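Local structure of 3-oxosteroid 1-dehydrogenase (Sterolibacterium denitrificans, 7P18) at residues A[161-166]-A[203-208]. The protein probably catalyses the FAD-dependent 1,2-dehydrogenation of 3-oxosteroids to 3-oxo-Delta(1)-steroids, passing the electrons to an acceptor. Sequence-based numbering, arbitrary orientation.
Sequences KASMTA and DRKRGL
Reaching the steroid pocket of this Rossmann-type flavoprotein at Ala166, segment 161-166 meets an Asx turn in 203-208 through Ser163 and Asp203; the two mostly loop segments are joined by side chains and water. Asp203 suits the turn because its two oxygens take different donors: OD1 takes the N-H of Lys205 from above the carboxylate plane, while OD2, met on its anti side, accepts Ser163 N at 2.8 Å (163° at the hydrogen). Having CG anti to the backbone N (chi1 -168°) carries OD2 across to Ser163; OD2 also forms a salt bridge with Arg189. Serine suits its place because its hydroxyl can both donate and accept: OG donates to Lys205 O over 2.6 Å and accepts from a water held by Gly207 N. The same OG lies over one face of the Arg206 guanidinium, near its rim. Bends at chi2 and chi3 fold Arg206 back, and its NH1 binds Asp203 O at 2.7 Å, as well as a second water that bridges to Lys161 O and Asp203 N. Further along, Thr165 N-caps the helix that begins with steroid-contacting Ala166, OG1 bonding Glu168 N. Branched, apolar Leu208 lies against the buried end, its CG 3.5 Å from Met164 O and its CD2 4.2 Å from Ala166 CB.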
loop_
_atom_site.group_PDB
_atom_site.type_symbol
_atom_site.label_atom_id
_atom_site.label_comp_id
_atom_site.label_asym_id
_atom_site.label_seq_id
_atom_site.Cartn_x
_atom_site.Cartn_y
_atom_site.Cartn_z
ATOM N N LYS A 161 -12.912 -15.445 4.018
ATOM C CA LYS A 161 -13.160 -16.437 2.940
ATOM C C LYS A 161 -13.314 -15.738 1.579
ATOM O O LYS A 161 -12.562 -16.071 0.642
ATOM C CB LYS A 161 -14.419 -17.262 3.238
ATOM C CG LYS A 161 -14.398 -18.027 4.559
ATOM C CD LYS A 161 -15.259 -19.279 4.575
ATOM C CE LYS A 161 -15.774 -19.634 5.958
ATOM N NZ LYS A 161 -14.687 -19.693 6.964
ATOM N N ALA A 162 -14.293 -14.832 1.477
ATOM C CA ALA A 162 -14.877 -14.365 0.200
ATOM C C ALA A 162 -14.215 -13.050 -0.229
ATOM O O ALA A 162 -14.154 -12.111 0.578
ATOM C CB ALA A 162 -16.370 -14.210 0.341
ATOM N N SER A 163 -13.709 -13.024 -1.457
ATOM C CA SER A 163 -13.041 -11.826 -2.045
ATOM C C SER A 163 -14.105 -10.744 -2.261
ATOM O O SER A 163 -15.222 -11.107 -2.721
ATOM C CB SER A 163 -12.346 -12.183 -3.296
ATOM O OG SER A 163 -11.240 -13.037 -3.016
ATOM N N MET A 164 -13.785 -9.481 -1.935
ATOM C CA MET A 164 -14.621 -8.308 -2.321
ATOM C C MET A 164 -13.754 -7.194 -2.921
ATOM O O MET A 164 -12.549 -7.122 -2.607
ATOM C CB MET A 164 -15.337 -7.742 -1.101
ATOM C CG MET A 164 -16.234 -8.785 -0.398
ATOM S SD MET A 164 -16.935 -8.127 1.124
ATOM C CE MET A 164 -15.492 -7.407 1.940
ATOM N N THR A 165 -14.373 -6.336 -3.737
ATOM C CA THR A 165 -13.802 -5.048 -4.190
ATOM C C THR A 165 -13.923 -4.086 -3.028
ATOM O O THR A 165 -14.765 -4.331 -2.136
ATOM C CB THR A 165 -14.548 -4.506 -5.413
ATOM O OG1 THR A 165 -15.904 -4.244 -5.027
ATOM C CG2 THR A 165 -14.501 -5.482 -6.565
ATOM N N ALA A 166 -13.117 -3.037 -3.016
ATOM C CA ALA A 166 -13.215 -1.935 -2.031
ATOM C C ALA A 166 -14.595 -1.290 -2.157
ATOM O O ALA A 166 -15.183 -0.931 -1.126
ATOM C CB ALA A 166 -12.119 -0.923 -2.218
ATOM N N ASP A 203 -11.152 -18.586 -2.226
ATOM C CA ASP A 203 -12.093 -18.053 -3.240
ATOM C C ASP A 203 -11.353 -18.049 -4.568
ATOM O O ASP A 203 -10.194 -17.566 -4.631
ATOM C CB ASP A 203 -12.625 -16.677 -2.834
ATOM C CG ASP A 203 -13.798 -16.181 -3.646
ATOM O OD1 ASP A 203 -14.086 -16.768 -4.718
ATOM O OD2 ASP A 203 -14.366 -15.155 -3.221
ATOM N N ARG A 204 -11.977 -18.644 -5.573
ATOM C CA ARG A 204 -11.531 -18.643 -6.982
ATOM C C ARG A 204 -11.471 -17.196 -7.521
ATOM O O ARG A 204 -10.639 -16.906 -8.419
ATOM C CB ARG A 204 -12.548 -19.450 -7.789
ATOM C CG ARG A 204 -12.243 -19.508 -9.273
ATOM C CD ARG A 204 -13.012 -20.628 -9.932
ATOM N NE ARG A 204 -14.419 -20.322 -9.990
ATOM C CZ ARG A 204 -15.024 -19.759 -11.023
ATOM N NH1 ARG A 204 -14.346 -19.419 -12.105
ATOM N NH2 ARG A 204 -16.322 -19.534 -10.966
ATOM N N LYS A 205 -12.425 -16.388 -7.095
ATOM C CA LYS A 205 -12.477 -14.939 -7.400
ATOM C C LYS A 205 -11.506 -14.240 -6.457
ATOM O O LYS A 205 -11.594 -14.439 -5.207
ATOM C CB LYS A 205 -13.882 -14.360 -7.245
ATOM C CG LYS A 205 -14.945 -14.976 -8.143
ATOM C CD LYS A 205 -14.622 -14.836 -9.582
ATOM C CE LYS A 205 -15.680 -15.449 -10.461
ATOM N NZ LYS A 205 -15.602 -14.892 -11.828
ATOM N N ARG A 206 -10.623 -13.439 -7.034
ATOM C CA ARG A 206 -9.667 -12.610 -6.264
ATOM C C ARG A 206 -10.069 -11.136 -6.408
ATOM O O ARG A 206 -10.552 -10.724 -7.466
ATOM C CB ARG A 206 -8.248 -12.912 -6.757
ATOM C CG ARG A 206 -7.874 -14.383 -6.901
ATOM C CD ARG A 206 -8.152 -15.220 -5.667
ATOM N NE ARG A 206 -7.531 -14.725 -4.457
ATOM C CZ ARG A 206 -7.908 -15.012 -3.209
ATOM N NH1 ARG A 206 -8.936 -15.807 -2.959
ATOM N NH2 ARG A 206 -7.251 -14.488 -2.190
ATOM N N GLY A 207 -9.854 -10.378 -5.344
ATOM C CA GLY A 207 -10.120 -8.935 -5.260
ATOM C C GLY A 207 -8.880 -8.148 -4.899
ATOM O O GLY A 207 -7.844 -8.759 -4.536
ATOM N N LEU A 208 -8.977 -6.831 -5.013
ATOM C CA LEU A 208 -7.969 -5.879 -4.497
ATOM C C LEU A 208 -6.622 -6.215 -5.126
ATOM O O LEU A 208 -6.609 -6.511 -6.322
ATOM C CB LEU A 208 -7.952 -5.971 -2.973
ATOM C CG LEU A 208 -9.310 -5.785 -2.307
ATOM C CD1 LEU A 208 -9.168 -5.925 -0.791
ATOM C CD2 LEU A 208 -9.952 -4.451 -2.656
HETATM O O HOH W 1 -10.042 -16.575 -0.458
HETATM O O HOH W 2 -8.768 -11.744 -2.999
#